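Local coordinates for peroxisomal catalase A (Saccharomyces cerevisiae, PDB 1A4E), which breaks hydrogen peroxide down into water and oxygen with a heme cofactor, probably protecting the cell from peroxide made by peroxisomal oxidases, at residues L228-A233 against L449-G454. Sequence-based numbering, arbitrary orientation.
Sequences LTIEEA and LAYNIG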
loop_
_atom_site.group_PDB
_atom_site.type_symbol
_atom_site.label_atom_id
_atom_site.label_comp_id
_atom_site.label_asym_id
_atom_site.label_seq_id
_atom_site.Cartn_x
_atom_site.Cartn_y
_atom_site.Cartn_z
ATOM N N LEU B 228 37.673 2.485 -15.845
ATOM C CA LEU B 228 37.438 3.237 -17.054
ATOM C C LEU B 228 37.798 4.694 -16.788
ATOM O O LEU B 228 37.860 5.160 -15.641
ATOM C CB LEU B 228 35.967 3.172 -17.465
ATOM C CG LEU B 228 35.316 1.829 -17.766
ATOM C CD1 LEU B 228 33.844 2.055 -18.048
ATOM C CD2 LEU B 228 36.003 1.153 -18.941
ATOM N N THR B 229 38.090 5.408 -17.883
ATOM C CA THR B 229 38.253 6.854 -17.802
ATOM C C THR B 229 36.853 7.427 -17.971
ATOM O O THR B 229 35.967 6.741 -18.496
ATOM C CB THR B 229 39.195 7.389 -18.914
ATOM O OG1 THR B 229 38.662 7.037 -20.182
ATOM C CG2 THR B 229 40.601 6.833 -18.755
ATOM N N ILE B 230 36.598 8.670 -17.558
ATOM C CA ILE B 230 35.253 9.214 -17.644
ATOM C C ILE B 230 34.755 9.355 -19.080
ATOM O O ILE B 230 33.549 9.312 -19.305
ATOM C CB ILE B 230 35.234 10.569 -16.852
ATOM C CG1 ILE B 230 33.801 11.097 -16.768
ATOM C CG2 ILE B 230 36.151 11.594 -17.503
ATOM C CD1 ILE B 230 32.773 10.156 -16.088
ATOM N N GLU B 231 35.662 9.442 -20.064
ATOM C CA GLU B 231 35.288 9.519 -21.473
ATOM C C GLU B 231 34.766 8.176 -21.968
ATOM O O GLU B 231 33.765 8.124 -22.688
ATOM C CB GLU B 231 36.466 9.897 -22.373
ATOM C CG GLU B 231 37.117 11.252 -22.105
ATOM C CD GLU B 231 38.282 11.281 -21.113
ATOM O OE1 GLU B 231 38.621 10.263 -20.499
ATOM O OE2 GLU B 231 38.867 12.354 -20.966
ATOM N N GLU B 232 35.442 7.086 -21.570
ATOM C CA GLU B 232 35.014 5.738 -21.927
ATOM C C GLU B 232 33.684 5.411 -21.271
ATOM O O GLU B 232 32.810 4.833 -21.912
ATOM C CB GLU B 232 35.996 4.687 -21.462
ATOM C CG GLU B 232 37.366 4.676 -22.097
ATOM C CD GLU B 232 38.263 3.658 -21.411
ATOM O OE1 GLU B 232 38.110 2.466 -21.677
ATOM O OE2 GLU B 232 39.106 4.055 -20.605
ATOM N N ALA B 233 33.539 5.815 -19.997
ATOM C CA ALA B 233 32.334 5.585 -19.217
ATOM C C ALA B 233 31.112 6.300 -19.778
ATOM O O ALA B 233 30.032 5.717 -19.847
ATOM C CB ALA B 233 32.555 6.053 -17.784
ATOM N N LEU B 449 42.440 12.660 -11.693
ATOM C CA LEU B 449 41.637 13.139 -10.568
ATOM C C LEU B 449 41.223 14.597 -10.762
ATOM O O LEU B 449 40.047 14.937 -10.631
ATOM C CB LEU B 449 42.417 13.024 -9.250
ATOM C CG LEU B 449 41.753 13.560 -7.970
ATOM C CD1 LEU B 449 40.570 12.694 -7.589
ATOM C CD2 LEU B 449 42.737 13.539 -6.827
ATOM N N ALA B 450 42.201 15.436 -11.135
ATOM C CA ALA B 450 41.973 16.853 -11.354
ATOM C C ALA B 450 41.040 17.141 -12.513
ATOM O O ALA B 450 40.230 18.062 -12.435
ATOM C CB ALA B 450 43.289 17.542 -11.626
ATOM N N TYR B 451 41.147 16.332 -13.572
ATOM C CA TYR B 451 40.293 16.454 -14.740
ATOM C C TYR B 451 38.859 16.026 -14.423
ATOM O O TYR B 451 37.919 16.727 -14.802
ATOM C CB TYR B 451 40.874 15.599 -15.869
ATOM C CG TYR B 451 40.014 15.570 -17.126
ATOM C CD1 TYR B 451 39.995 16.653 -18.015
ATOM C CD2 TYR B 451 39.217 14.448 -17.372
ATOM C CE1 TYR B 451 39.179 16.606 -19.147
ATOM C CE2 TYR B 451 38.399 14.402 -18.498
ATOM C CZ TYR B 451 38.391 15.478 -19.378
ATOM O OH TYR B 451 37.579 15.413 -20.488
ATOM N N ASN B 452 38.699 14.890 -13.721
ATOM C CA ASN B 452 37.397 14.347 -13.340
ATOM C C ASN B 452 36.636 15.301 -12.437
ATOM O O ASN B 452 35.424 15.448 -12.582
ATOM C CB ASN B 452 37.563 13.005 -12.615
ATOM C CG ASN B 452 38.121 11.889 -13.495
ATOM O OD1 ASN B 452 38.114 11.968 -14.723
ATOM N ND2 ASN B 452 38.651 10.814 -12.916
ATOM N N ILE B 453 37.338 15.993 -11.532
ATOM C CA ILE B 453 36.688 16.977 -10.685
ATOM C C ILE B 453 36.407 18.222 -11.518
ATOM O O ILE B 453 35.310 18.765 -11.460
ATOM C CB ILE B 453 37.585 17.343 -9.483
ATOM C CG1 ILE B 453 37.949 16.107 -8.690
ATOM C CG2 ILE B 453 36.824 18.283 -8.553
ATOM C CD1 ILE B 453 39.037 16.305 -7.621
ATOM N N GLY B 454 37.373 18.636 -12.345
ATOM C CA GLY B 454 37.283 19.854 -13.134
ATOM C C GLY B 454 36.110 19.904 -14.095
ATOM O O GLY B 454 35.418 20.919 -14.135
HETATM O O HOH W 1 39.105 9.812 -16.185
#
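Ile-230, in the first turn of helix 230-239, faces Asn-452 in the middle of helix 445-457, their CA atoms 7.0 Å apart, the nearest such pair between 228-233 and 449-454. The CG2 methyl of Ile-230 does the touching: it comes to the edge of the Tyr-451 ring, near the ring plane, 3.7 Å from CE2 of Tyr-451, and also packs 3.4 Å from Asn-452 OD1. With CG1 anti to the backbone N (chi1 -173°), the longer branch of Ile-230 leads off from the contact. Glu-231 bends at chi2 (91°), which carries OE2 to 3.2 Å from CE2 of Tyr-451; carboxylate and ring planes lie 17° apart. Were Tyr-451 replaced by an alanine, the Ile-230 methyl would probably lose the ring edge it packs on and the Glu-231 carboxylate would be left less confined. A water links the segments: it accepts from Ile-230 N at 3.1 Å and lies 2.8 Å from Asn-452 OD1, placed to donate to it. The amide of Asn-452 is held from its other end, where ND2 bonds to Phe-183 O and Asp-185 OD1. Thr-229, at the N-cap, gives Glu-232 OE2 two hydrogen bonds, from N and from OG1; the first is one half of a capping box. Only 143 Å² is buried, so this is a small, water-bridged seam, away from the annotated sites, where the C-terminal helical region of a catalase packs against its heme-binding catalase core.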